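Local coordinates for protein gamma-glutamyltransferase 1 Threonine peptidase. MEROPS family T03 (Pseudomonas nitroreducens, PDB 7D9E) that probably transfers gamma-glutamyl groups from donors such as glutamine to water or acceptor amines, as an N-terminal nucleophile hydrolase made of a large and a small subunit, at residues 86-91 with 261-266; 91-96 with 128-133; 123-128 with 235-240; 303-308 with 342-347. One frame throughout, in Å; residues are numbered along the deposited sequence.

How the contacts relate
The earliest strand involved, 87-93, serves two contacts. Contact 1 reaches from its first half over strand 248-257 to strand 260-264 and the residues after it, closing a loop of 169 residues, about half of it helical. Contacts 2 and 3 both lie inside that loop. Contact 2, which shares Leu91 with contact 1, brings the strand's far end, chiefly Tyr93, against the start of helix 130-141. Contact 3 ties the loop leading into that helix to residues 235-240; it shares Pro128 with contact 2, and the two cross along the chain, Ile96 O lying 2.8 Å from Val127 N. Contact 4 closes a separate, later loop of 33 residues, bracing helix 297-317 against the end of helix 334-343.

Contact 1 of 4, residues 86-91 with 261-266; sequences GKPYFL and TLYTAP
Within the four-stranded antiparallel sheet of the large subunit, Pro88 and Phe90 on strand 87-93 meet Tyr263, Ala265 and Pro266, at and just beyond strand 260-264, across the intervening strand 248-257. The two strands are next-but-one neighbours, so their alpha carbons stay well apart (7.2 Å from Pro88 CA to Tyr263 CA) and large side chains on one side of the sheet must bridge the gap. Pro88 lays its ring over one face of Tyr263, with CB 3.6 Å from the ring centroid and 10° off the normal, a CH-pi contact. The second is tighter: Pro266 CD stands 3.4 Å from the centroid of the Phe90 ring, almost on its normal. Phe90 has CG anti to the backbone N (chi1 -176°), which carries the ring out to Pro266, while its CE1 comes 3.5 Å from Ala265 CB. Phe79 meets the same ring from strand 77-84. Beyond residues 261-263, a strand of a neighbouring subunit extends the sheet in antiparallel fashion. Proline suits both places: Pro88 offers the aliphatic CB and CG of its ring, and Pro266 a CD whose hydrogens the adjoining nitrogen makes slightly positive; the contact therefore rests on dispersion and weak electrostatics.

Contact 2 of 4, residues 91-96 with 128-133; sequences LDYREI and PGTVMG. With DON (6-diazenyl-5-oxo-L-norleucine), chain D.
Tyr93 and Gly129 bring their backbones together at the end of strand 87-93, Gly129 CA giving a CA-H...O contact to Tyr93 O at 3.5 Å. Here glycine is needed, since a beta carbon on Gly129 would collide with that carbonyl oxygen. Gly133, one turn along the helix, makes room in the same way: its CA lies 3.6 Å from Tyr93 CB. The Tyr93 ring takes the crowded position between backbone N and carbonyl carbon (chi1 61°), which sets it across the first turn of helix 130-141, CD2 3.5 Å from Thr130 CA; its hydroxyl bonds to Asn16 of a neighbouring subunit. An alanine in place of Tyr93 would probably open a gap over this glycine-lined turn and leave that Asn16 without its phenolic partner. Asp92 opens an Asx turn, in which its OD1 accepts from Arg94 N at 2.9 Å, nearly along the C-O axis, while its carboxylate also pairs with Arg250. Arg94 follows the turn and reaches the DON site, where Arg94 NH1 makes a weak hydrogen bond of 3.0 Å to DON O, an oxygen of the ligand's carboxylate. Asp43 and Glu40 of the neighbouring subunit form salt bridges with the same guanidinium and also bind DON.

Contact 3 of 4, residues 123-128 with 235-240; sequences KAAGVP and GLITSD
Ile237 and the loop from Ala125 to Pro128, main chain and side chains alike, form the close-packed, buried half of this contact, whereas at its solvent side the exposed Lys123 rests mainly on one methyl of Leu236. The isoleucine reaches inward with CG1 anti to the carbonyl carbon (chi1 -66°), and the extended end of its chain delivers CD1 to the 123-128 loop. Ile237 CD1 lies 3.6 Å from Gly126 O and 4.2 Å from Ala125 CB, with Pro128 CD at 4.4 Å. A long aliphatic side chain suits the place: CD1 reaches the loop while Ile237 CG1, on the same arm, faces Val127 CG2 at 4.3 Å. The small methyl of Ala125 points toward the isoleucine and lets it approach, and Gly126 meets CD1 with its carbonyl oxygen. Gly126 also turns its N-H to Asn38 of a neighbouring subunit, so this stretch of loop serves two partners.

At the outer end the packing is by alkyl carbons alone. Lys123 crosses Leu236 at about a right angle, with Lys123 CG 3.6 Å from Leu236 CD1. Lysine fits this exposed rim because its methylenes can lie on the leucine while its charged end can remain in solvent. Gly235 adds a more distant touch, its CA 4.5 Å from Lys123 CG.

Thr238 occupies the N-cap position of helix 239-244, and its OG1 is hydrogen-bonded to Asp241 OD2. Leu226 and Met230 of helix 221-233 pack on Ile237, Val127 leans on Leu242 of helix 239-244, and a backbone hydrogen bond between Val127 and Ile96 ties the loop to the chain leaving strand 87-93, just ahead of helix 130-141.

Contact 4 of 4, residues 303-308 with 342-347; sequences LSEIEK and GEVNPD
Glu305, on helix 297-317, holds the chain that leaves helix 334-343, where Asn345 begins an Asx turn. The polar part is a side-chain to main-chain bond: Asn345 N donates to Glu305 OE1 at 3.0 Å with an N-H...O angle of 160°, the oxygen being met on its anti side and 30° out of the carboxylate plane. Glutamate suits the place because its chain bends at chi2 (-73°) to bring the carboxylate alongside Asn345, and the same oxygen also takes Ser350 OG and a salt bridge from Arg309. This cluster of partners on OE1 would probably stabilise the charge of the buried carboxylate. An alanine here would probably leave the Asn345 N-H without this acceptor and cost Arg309 one of its two carboxylate partners, Glu343 remaining.

The apolar part belongs to Val344, whose two methyls divide the work. Val344 CG1 packs on Glu305 CB at 3.9 Å, and Val344 CG2 meets Ile306 CG1 at 4.0 Å, the valine and isoleucine crossing obliquely. Beta-branched valine suits the place because each of its methyls can meet one of two successive helix residues, and Ile281 of helix 271-284 packs on both Val344 and Ile306. In the turn itself, Asn345 OD1 accepts from Asp347 N at 3.0 Å.

Contact 1 of 4, residues 86-91 with 261-266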
loop_
_atom_site.group_PDB
_atom_site.type_symbol
_atom_site.label_atom_id
_atom_site.label_comp_id
_atom_site.label_asym_id
_atom_site.label_seq_id
_atom_site.Cartn_x
_atom_site.Cartn_y
_atom_site.Cartn_z
ATOM N N GLY A 86 8.209 -9.110 20.494
ATOM C CA GLY A 86 7.116 -8.546 21.249
ATOM C C GLY A 86 7.043 -7.044 21.244
ATOM O O GLY A 86 6.312 -6.481 22.063
ATOM N N LYS A 87 7.765 -6.376 20.333
ATOM C CA LYS A 87 7.817 -4.924 20.284
ATOM C C LYS A 87 7.376 -4.445 18.903
ATOM O O LYS A 87 7.799 -5.010 17.893
ATOM C CB LYS A 87 9.265 -4.427 20.548
ATOM C CG LYS A 87 9.808 -4.856 21.896
ATOM C CD LYS A 87 11.333 -4.695 22.028
ATOM C CE LYS A 87 12.100 -5.780 21.293
ATOM N N PRO A 88 6.531 -3.414 18.825
ATOM C CA PRO A 88 6.097 -2.904 17.517
ATOM C C PRO A 88 7.069 -1.886 16.944
ATOM O O PRO A 88 7.658 -1.070 17.659
ATOM C CB PRO A 88 4.762 -2.221 17.852
ATOM C CG PRO A 88 4.943 -1.716 19.215
ATOM C CD PRO A 88 5.878 -2.693 19.942
ATOM N N TYR A 89 7.219 -1.928 15.619
ATOM C CA TYR A 89 8.071 -0.991 14.919
ATOM C C TYR A 89 7.433 -0.605 13.598
ATOM O O TYR A 89 6.607 -1.337 13.060
ATOM C CB TYR A 89 9.446 -1.591 14.591
ATOM C CG TYR A 89 10.240 -2.030 15.772
ATOM C CD1 TYR A 89 10.143 -3.325 16.281
ATOM C CD2 TYR A 89 11.134 -1.160 16.383
ATOM C CE1 TYR A 89 10.888 -3.723 17.360
ATOM C CE2 TYR A 89 11.873 -1.554 17.470
ATOM C CZ TYR A 89 11.756 -2.837 17.953
ATOM O OH TYR A 89 12.513 -3.215 19.043
ATOM N N PHE A 90 7.839 0.552 13.074
ATOM C CA PHE A 90 7.370 1.005 11.784
ATOM C C PHE A 90 8.518 1.653 11.024
ATOM O O PHE A 90 9.204 2.533 11.556
ATOM C CB PHE A 90 6.221 2.004 11.907
ATOM C CG PHE A 90 5.662 2.421 10.572
ATOM C CD1 PHE A 90 4.754 1.624 9.905
ATOM C CD2 PHE A 90 6.058 3.594 9.980
ATOM C CE1 PHE A 90 4.238 1.995 8.680
ATOM C CE2 PHE A 90 5.550 3.968 8.748
ATOM C CZ PHE A 90 4.665 3.185 8.092
ATOM N N LEU A 91 8.698 1.245 9.774
ATOM C CA LEU A 91 9.755 1.766 8.919
ATOM C C LEU A 91 9.135 2.425 7.695
ATOM O O LEU A 91 8.435 1.779 6.906
ATOM C CB LEU A 91 10.743 0.668 8.523
ATOM C CG LEU A 91 11.897 1.111 7.615
ATOM C CD1 LEU A 91 12.746 2.136 8.338
ATOM C CD2 LEU A 91 12.745 -0.081 7.204
ATOM N N THR A 261 -4.995 -5.001 20.076
ATOM C CA THR A 261 -4.165 -3.847 19.769
ATOM C C THR A 261 -3.727 -3.944 18.316
ATOM O O THR A 261 -3.015 -4.885 17.948
ATOM C CB THR A 261 -2.940 -3.778 20.682
ATOM O OG1 THR A 261 -3.385 -3.717 22.042
ATOM C CG2 THR A 261 -2.106 -2.549 20.333
ATOM N N LEU A 262 -4.179 -2.995 17.496
ATOM C CA LEU A 262 -3.792 -2.892 16.098
ATOM C C LEU A 262 -2.639 -1.904 15.966
ATOM O O LEU A 262 -2.742 -0.763 16.420
ATOM C CB LEU A 262 -4.967 -2.395 15.245
ATOM C CG LEU A 262 -4.723 -1.909 13.811
ATOM C CD1 LEU A 262 -4.105 -2.978 12.918
ATOM C CD2 LEU A 262 -6.039 -1.360 13.233
ATOM N N TYR A 263 -1.559 -2.336 15.317
ATOM C CA TYR A 263 -0.446 -1.478 14.962
ATOM C C TYR A 263 -0.471 -1.299 13.458
ATOM O O TYR A 263 -0.561 -2.279 12.704
ATOM C CB TYR A 263 0.866 -2.139 15.354
ATOM C CG TYR A 263 1.029 -2.243 16.834
ATOM C CD1 TYR A 263 1.274 -1.117 17.618
ATOM C CD2 TYR A 263 0.918 -3.468 17.474
ATOM C CE1 TYR A 263 1.431 -1.217 18.985
ATOM C CE2 TYR A 263 1.055 -3.579 18.844
ATOM C CZ TYR A 263 1.309 -2.456 19.599
ATOM O OH TYR A 263 1.459 -2.570 20.967
ATOM N N THR A 264 -0.430 -0.046 13.015
ATOM C CA THR A 264 -0.544 0.235 11.583
ATOM C C THR A 264 0.230 1.502 11.259
ATOM O O THR A 264 0.930 2.058 12.106
ATOM C CB THR A 264 -2.031 0.276 11.171
ATOM O OG1 THR A 264 -2.152 0.305 9.737
ATOM C CG2 THR A 264 -2.752 1.451 11.782
ATOM N N ALA A 265 0.101 1.936 10.011
ATOM C CA ALA A 265 0.979 2.973 9.490
ATOM C C ALA A 265 0.566 4.343 9.996
ATOM O O ALA A 265 -0.582 4.743 9.803
ATOM C CB ALA A 265 0.910 2.957 7.962
ATOM N N PRO A 266 1.480 5.095 10.614
ATOM C CA PRO A 266 1.223 6.495 10.960
ATOM C C PRO A 266 1.525 7.374 9.747
ATOM O O PRO A 266 1.888 6.894 8.675
ATOM C CB PRO A 266 2.232 6.724 12.070
ATOM C CG PRO A 266 3.450 5.919 11.583
ATOM C CD PRO A 266 2.864 4.690 10.949
#

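Contact 2 of 4, residues 91-96 with 128-133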
loop_
_atom_site.group_PDB
_atom_site.type_symbol
_atom_site.label_atom_id
_atom_site.label_comp_id
_atom_site.label_asym_id
_atom_site.label_seq_id
_atom_site.Cartn_x
_atom_site.Cartn_y
_atom_site.Cartn_z
ATOM N N LEU A 91 8.698 1.245 9.774
ATOM C CA LEU A 91 9.755 1.766 8.919
ATOM C C LEU A 91 9.135 2.425 7.695
ATOM O O LEU A 91 8.435 1.779 6.906
ATOM C CB LEU A 91 10.743 0.668 8.523
ATOM C CG LEU A 91 11.897 1.111 7.615
ATOM C CD1 LEU A 91 12.746 2.136 8.338
ATOM C CD2 LEU A 91 12.745 -0.081 7.204
ATOM N N ASP A 92 9.448 3.709 7.517
ATOM C CA ASP A 92 8.922 4.518 6.428
ATOM C C ASP A 92 10.018 4.630 5.381
ATOM O O ASP A 92 11.051 5.259 5.624
ATOM C CB ASP A 92 8.517 5.863 7.025
ATOM C CG ASP A 92 8.218 6.941 5.981
ATOM O OD1 ASP A 92 8.502 6.775 4.778
ATOM O OD2 ASP A 92 7.649 7.978 6.401
ATOM N N TYR A 93 9.813 3.964 4.238
ATOM C CA TYR A 93 10.714 4.073 3.092
ATOM C C TYR A 93 9.934 4.589 1.879
ATOM O O TYR A 93 10.133 4.183 0.732
ATOM C CB TYR A 93 11.526 2.790 2.876
ATOM C CG TYR A 93 10.750 1.536 2.601
ATOM C CD1 TYR A 93 10.348 0.695 3.622
ATOM C CD2 TYR A 93 10.476 1.156 1.310
ATOM C CE1 TYR A 93 9.632 -0.458 3.340
ATOM C CE2 TYR A 93 9.795 -0.004 1.024
ATOM C CZ TYR A 93 9.396 -0.813 2.045
ATOM O OH TYR A 93 8.684 -1.979 1.771
ATOM N N ARG A 94 9.061 5.550 2.159
ATOM C CA ARG A 94 8.300 6.255 1.147
ATOM C C ARG A 94 9.209 7.184 0.355
ATOM O O ARG A 94 10.172 7.747 0.881
ATOM C CB ARG A 94 7.231 7.082 1.879
ATOM C CG ARG A 94 6.257 7.918 1.052
ATOM C CD ARG A 94 5.368 7.120 0.193
ATOM N NE ARG A 94 4.123 7.850 -0.123
ATOM C CZ ARG A 94 3.198 7.371 -0.941
ATOM N NH1 ARG A 94 3.388 6.197 -1.489
ATOM N NH2 ARG A 94 2.106 8.073 -1.224
ATOM N N GLU A 95 8.905 7.322 -0.929
ATOM C CA GLU A 95 9.686 8.244 -1.741
ATOM C C GLU A 95 9.542 9.675 -1.244
ATOM O O GLU A 95 8.560 10.052 -0.606
ATOM C CB GLU A 95 9.183 8.197 -3.175
ATOM C CG GLU A 95 9.322 6.857 -3.848
ATOM C CD GLU A 95 8.009 6.091 -3.855
ATOM O OE1 GLU A 95 7.358 6.031 -2.786
ATOM O OE2 GLU A 95 7.592 5.591 -4.932
ATOM N N ILE A 96 10.531 10.498 -1.603
ATOM C CA ILE A 96 10.521 11.927 -1.313
ATOM C C ILE A 96 10.534 12.701 -2.626
ATOM O O ILE A 96 11.091 12.250 -3.634
ATOM C CB ILE A 96 11.663 12.406 -0.391
ATOM C CG1 ILE A 96 13.017 12.058 -0.968
ATOM C CG2 ILE A 96 11.529 11.790 1.023
ATOM C CD1 ILE A 96 14.173 12.526 -0.110
ATOM N N PRO A 128 13.497 7.016 -5.027
ATOM C CA PRO A 128 13.099 5.683 -4.526
ATOM C C PRO A 128 13.649 5.383 -3.137
ATOM O O PRO A 128 14.801 5.691 -2.832
ATOM C CB PRO A 128 13.701 4.721 -5.555
ATOM C CG PRO A 128 13.814 5.522 -6.829
ATOM C CD PRO A 128 14.182 6.924 -6.339
ATOM N N GLY A 129 12.830 4.701 -2.331
ATOM C CA GLY A 129 13.206 4.332 -0.976
ATOM C C GLY A 129 13.397 2.855 -0.695
ATOM O O GLY A 129 13.972 2.495 0.327
ATOM N N THR A 130 12.934 1.976 -1.582
ATOM C CA THR A 130 12.845 0.561 -1.232
ATOM C C THR A 130 14.185 -0.056 -0.831
ATOM O O THR A 130 14.272 -0.743 0.192
ATOM C CB THR A 130 12.187 -0.205 -2.367
ATOM O OG1 THR A 130 10.858 0.288 -2.479
ATOM C CG2 THR A 130 12.165 -1.674 -2.063
ATOM N N VAL A 131 15.241 0.163 -1.617
ATOM C CA VAL A 131 16.522 -0.453 -1.267
ATOM C C VAL A 131 16.993 0.014 0.107
ATOM O O VAL A 131 17.480 -0.784 0.916
ATOM C CB VAL A 131 17.573 -0.227 -2.363
ATOM C CG1 VAL A 131 18.926 -0.785 -1.914
ATOM C CG2 VAL A 131 17.127 -0.916 -3.645
ATOM N N MET A 132 16.859 1.309 0.397
ATOM C CA MET A 132 17.215 1.794 1.729
ATOM C C MET A 132 16.370 1.190 2.825
ATOM O O MET A 132 16.888 0.833 3.893
ATOM C CB MET A 132 17.217 3.323 1.759
ATOM C CG MET A 132 17.750 3.821 3.080
ATOM S SD MET A 132 19.479 3.706 3.188
ATOM C CE MET A 132 19.977 5.126 2.042
ATOM N N GLY A 133 15.058 1.102 2.599
ATOM C CA GLY A 133 14.172 0.517 3.589
ATOM C C GLY A 133 14.540 -0.912 3.929
ATOM O O GLY A 133 14.696 -1.264 5.103
HETATM O O DON D . 0.569 5.225 -1.600
HETATM C C DON D . -0.703 5.138 -2.029
HETATM O OXT DON D . -1.616 5.286 -1.223
HETATM C CA DON D . -0.780 4.732 -3.489
HETATM N N DON D . 0.288 5.325 -4.262
HETATM C CB DON D . -0.854 3.192 -3.401
HETATM C C1E DON D . -0.752 2.544 -4.748
HETATM C C1D DON D . -1.109 1.089 -4.584
HETATM O O1J DON D . -1.376 0.593 -3.478
#

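Contact 3 of 4, residues 123-128 with 235-240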
loop_
_atom_site.group_PDB
_atom_site.type_symbol
_atom_site.label_atom_id
_atom_site.label_comp_id
_atom_site.label_asym_id
_atom_site.label_seq_id
_atom_site.Cartn_x
_atom_site.Cartn_y
_atom_site.Cartn_z
ATOM N N LYS A 123 9.431 12.946 -14.856
ATOM C CA LYS A 123 9.066 13.961 -13.873
ATOM C C LYS A 123 8.014 13.470 -12.882
ATOM O O LYS A 123 7.764 14.154 -11.879
ATOM C CB LYS A 123 8.583 15.211 -14.584
ATOM C CG LYS A 123 9.672 15.884 -15.413
ATOM C CD LYS A 123 9.321 17.344 -15.661
ATOM C CE LYS A 123 10.351 18.047 -16.551
ATOM N NZ LYS A 123 9.845 18.185 -17.935
ATOM N N ALA A 124 7.423 12.295 -13.112
ATOM C CA ALA A 124 6.451 11.723 -12.195
ATOM C C ALA A 124 7.088 11.001 -11.014
ATOM O O ALA A 124 6.357 10.584 -10.102
ATOM C CB ALA A 124 5.550 10.743 -12.954
ATOM N N ALA A 125 8.410 10.840 -10.997
ATOM C CA ALA A 125 9.061 9.982 -10.022
ATOM C C ALA A 125 9.502 10.722 -8.765
ATOM O O ALA A 125 10.097 11.808 -8.838
ATOM C CB ALA A 125 10.280 9.307 -10.652
ATOM N N GLY A 126 9.223 10.114 -7.615
ATOM C CA GLY A 126 9.906 10.475 -6.393
ATOM C C GLY A 126 11.208 9.706 -6.234
ATOM O O GLY A 126 11.466 8.730 -6.938
ATOM N N VAL A 127 12.034 10.156 -5.291
ATOM C CA VAL A 127 13.309 9.495 -5.028
ATOM C C VAL A 127 13.029 8.118 -4.426
ATOM O O VAL A 127 12.360 8.044 -3.382
ATOM C CB VAL A 127 14.183 10.338 -4.089
ATOM C CG1 VAL A 127 15.490 9.616 -3.845
ATOM C CG2 VAL A 127 14.399 11.750 -4.660
ATOM N N PRO A 128 13.497 7.016 -5.027
ATOM C CA PRO A 128 13.099 5.683 -4.526
ATOM C C PRO A 128 13.649 5.383 -3.137
ATOM O O PRO A 128 14.801 5.691 -2.832
ATOM C CB PRO A 128 13.701 4.721 -5.555
ATOM C CG PRO A 128 13.814 5.522 -6.829
ATOM C CD PRO A 128 14.182 6.924 -6.339
ATOM N N GLY A 235 14.222 14.420 -16.318
ATOM C CA GLY A 235 13.785 14.240 -14.953
ATOM C C GLY A 235 14.499 15.181 -13.998
ATOM O O GLY A 235 15.360 15.979 -14.376
ATOM N N LEU A 236 14.136 15.053 -12.722
ATOM C CA LEU A 236 14.600 15.984 -11.701
ATOM C C LEU A 236 15.570 15.348 -10.722
ATOM O O LEU A 236 16.307 16.074 -10.052
ATOM C CB LEU A 236 13.400 16.470 -10.885
ATOM C CG LEU A 236 12.466 17.479 -11.521
ATOM C CD1 LEU A 236 11.713 16.851 -12.662
ATOM C CD2 LEU A 236 11.469 17.967 -10.471
ATOM N N ILE A 237 15.585 14.023 -10.614
ATOM C CA ILE A 237 16.376 13.363 -9.588
ATOM C C ILE A 237 17.853 13.496 -9.918
ATOM O O ILE A 237 18.279 13.273 -11.064
ATOM C CB ILE A 237 15.960 11.900 -9.453
ATOM C CG1 ILE A 237 14.522 11.854 -8.929
ATOM C CG2 ILE A 237 16.863 11.146 -8.468
ATOM C CD1 ILE A 237 13.935 10.474 -8.939
ATOM N N THR A 238 18.631 13.902 -8.914
ATOM C CA THR A 238 20.065 14.126 -9.027
ATOM C C THR A 238 20.815 13.245 -8.033
ATOM O O THR A 238 20.234 12.621 -7.154
ATOM C CB THR A 238 20.425 15.601 -8.732
ATOM O OG1 THR A 238 20.121 15.905 -7.365
ATOM C CG2 THR A 238 19.685 16.554 -9.657
ATOM N N SER A 239 22.144 13.211 -8.169
ATOM C CA SER A 239 22.956 12.500 -7.184
ATOM C C SER A 239 22.692 13.010 -5.769
ATOM O O SER A 239 22.627 12.217 -4.817
ATOM C CB SER A 239 24.443 12.639 -7.540
ATOM O OG SER A 239 25.237 12.130 -6.475
ATOM N N ASP A 240 22.511 14.329 -5.606
ATOM C CA ASP A 240 22.230 14.884 -4.284
ATOM C C ASP A 240 20.965 14.278 -3.677
ATOM O O ASP A 240 20.915 13.990 -2.474
ATOM C CB ASP A 240 22.056 16.406 -4.362
ATOM C CG ASP A 240 23.369 17.158 -4.410
ATOM O OD1 ASP A 240 24.413 16.548 -4.730
ATOM O OD2 ASP A 240 23.352 18.375 -4.127
#

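Contact 4 of 4, residues 303-308 with 342-347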
loop_
_atom_site.group_PDB
_atom_site.type_symbol
_atom_site.label_atom_id
_atom_site.label_comp_id
_atom_site.label_asym_id
_atom_site.label_seq_id
_atom_site.Cartn_x
_atom_site.Cartn_y
_atom_site.Cartn_z
ATOM N N LEU A 303 -21.239 2.071 6.744
ATOM C CA LEU A 303 -19.814 2.266 6.483
ATOM C C LEU A 303 -19.585 3.535 5.674
ATOM O O LEU A 303 -18.619 4.274 5.922
ATOM C CB LEU A 303 -19.193 1.080 5.752
ATOM C CG LEU A 303 -19.240 -0.294 6.416
ATOM C CD1 LEU A 303 -18.130 -1.185 5.821
ATOM C CD2 LEU A 303 -19.125 -0.263 7.926
ATOM N N SER A 304 -20.455 3.793 4.683
ATOM C CA SER A 304 -20.304 4.975 3.842
ATOM C C SER A 304 -20.440 6.252 4.656
ATOM O O SER A 304 -19.706 7.218 4.422
ATOM C CB SER A 304 -21.323 4.952 2.704
ATOM O OG SER A 304 -21.163 3.778 1.899
ATOM N N GLU A 305 -21.358 6.268 5.630
ATOM C CA GLU A 305 -21.529 7.453 6.465
ATOM C C GLU A 305 -20.282 7.709 7.296
ATOM O O GLU A 305 -19.897 8.868 7.518
ATOM C CB GLU A 305 -22.735 7.271 7.382
ATOM C CG GLU A 305 -24.074 7.493 6.707
ATOM C CD GLU A 305 -24.347 8.963 6.432
ATOM O OE1 GLU A 305 -24.393 9.766 7.400
ATOM O OE2 GLU A 305 -24.506 9.329 5.249
ATOM N N ILE A 306 -19.644 6.641 7.777
ATOM C CA ILE A 306 -18.395 6.800 8.507
ATOM C C ILE A 306 -17.298 7.288 7.569
ATOM O O ILE A 306 -16.552 8.223 7.892
ATOM C CB ILE A 306 -18.007 5.486 9.208
ATOM C CG1 ILE A 306 -19.143 4.988 10.105
ATOM C CG2 ILE A 306 -16.752 5.712 10.027
ATOM C CD1 ILE A 306 -18.854 3.654 10.755
ATOM N N GLU A 307 -17.214 6.695 6.376
ATOM C CA GLU A 307 -16.165 7.051 5.427
ATOM C C GLU A 307 -16.264 8.506 4.988
ATOM O O GLU A 307 -15.232 9.140 4.738
ATOM C CB GLU A 307 -16.177 6.089 4.235
ATOM C CG GLU A 307 -15.760 4.679 4.689
ATOM C CD GLU A 307 -16.244 3.563 3.802
ATOM O OE1 GLU A 307 -17.086 3.800 2.914
ATOM O OE2 GLU A 307 -15.779 2.422 4.026
ATOM N N LYS A 308 -17.478 9.065 4.944
ATOM C CA LYS A 308 -17.631 10.473 4.601
ATOM C C LYS A 308 -16.789 11.350 5.516
ATOM O O LYS A 308 -16.107 12.279 5.059
ATOM C CB LYS A 308 -19.098 10.883 4.717
ATOM C CG LYS A 308 -19.936 10.595 3.463
ATOM C CD LYS A 308 -21.368 11.018 3.715
ATOM C CE LYS A 308 -22.118 11.398 2.439
ATOM N NZ LYS A 308 -22.190 10.259 1.455
ATOM N N GLY A 342 -21.429 10.810 16.263
ATOM C CA GLY A 342 -22.759 11.374 16.379
ATOM C C GLY A 342 -23.328 11.893 15.080
ATOM O O GLY A 342 -24.556 12.017 14.961
ATOM N N GLU A 343 -22.467 12.191 14.100
ATOM C CA GLU A 343 -22.914 12.715 12.818
ATOM C C GLU A 343 -23.475 11.630 11.912
ATOM O O GLU A 343 -24.218 11.942 10.974
ATOM C CB GLU A 343 -21.743 13.350 12.062
ATOM C CG GLU A 343 -21.119 14.559 12.730
ATOM C CD GLU A 343 -20.048 15.200 11.862
ATOM O OE1 GLU A 343 -20.081 15.039 10.608
ATOM O OE2 GLU A 343 -19.155 15.852 12.430
ATOM N N VAL A 344 -23.104 10.372 12.154
ATOM C CA VAL A 344 -23.531 9.278 11.295
ATOM C C VAL A 344 -25.049 9.190 11.294
ATOM O O VAL A 344 -25.693 9.144 12.351
ATOM C CB VAL A 344 -22.897 7.966 11.776
ATOM C CG1 VAL A 344 -23.569 6.761 11.110
ATOM C CG2 VAL A 344 -21.403 7.977 11.490
ATOM N N ASN A 345 -25.627 9.151 10.096
ATOM C CA ASN A 345 -27.066 9.035 9.950
ATOM C C ASN A 345 -27.397 7.603 9.554
ATOM O O ASN A 345 -27.093 7.194 8.417
ATOM C CB ASN A 345 -27.562 10.022 8.895
ATOM C CG ASN A 345 -29.071 10.072 8.808
ATOM O OD1 ASN A 345 -29.751 9.107 9.144
ATOM N ND2 ASN A 345 -29.605 11.222 8.397
ATOM N N PRO A 346 -27.993 6.802 10.444
ATOM C CA PRO A 346 -28.180 5.378 10.140
ATOM C C PRO A 346 -29.272 5.113 9.127
ATOM O O PRO A 346 -29.359 3.986 8.631
ATOM C CB PRO A 346 -28.594 4.773 11.496
ATOM C CG PRO A 346 -28.219 5.786 12.505
ATOM C CD PRO A 346 -28.481 7.098 11.804
ATOM N N ASP A 347 -30.117 6.103 8.834
ATOM C CA ASP A 347 -31.316 5.881 8.039
ATOM C C ASP A 347 -31.316 6.602 6.697
ATOM O O ASP A 347 -32.117 6.244 5.831
ATOM C CB ASP A 347 -32.556 6.285 8.855
ATOM C CG ASP A 347 -32.601 5.614 10.230
#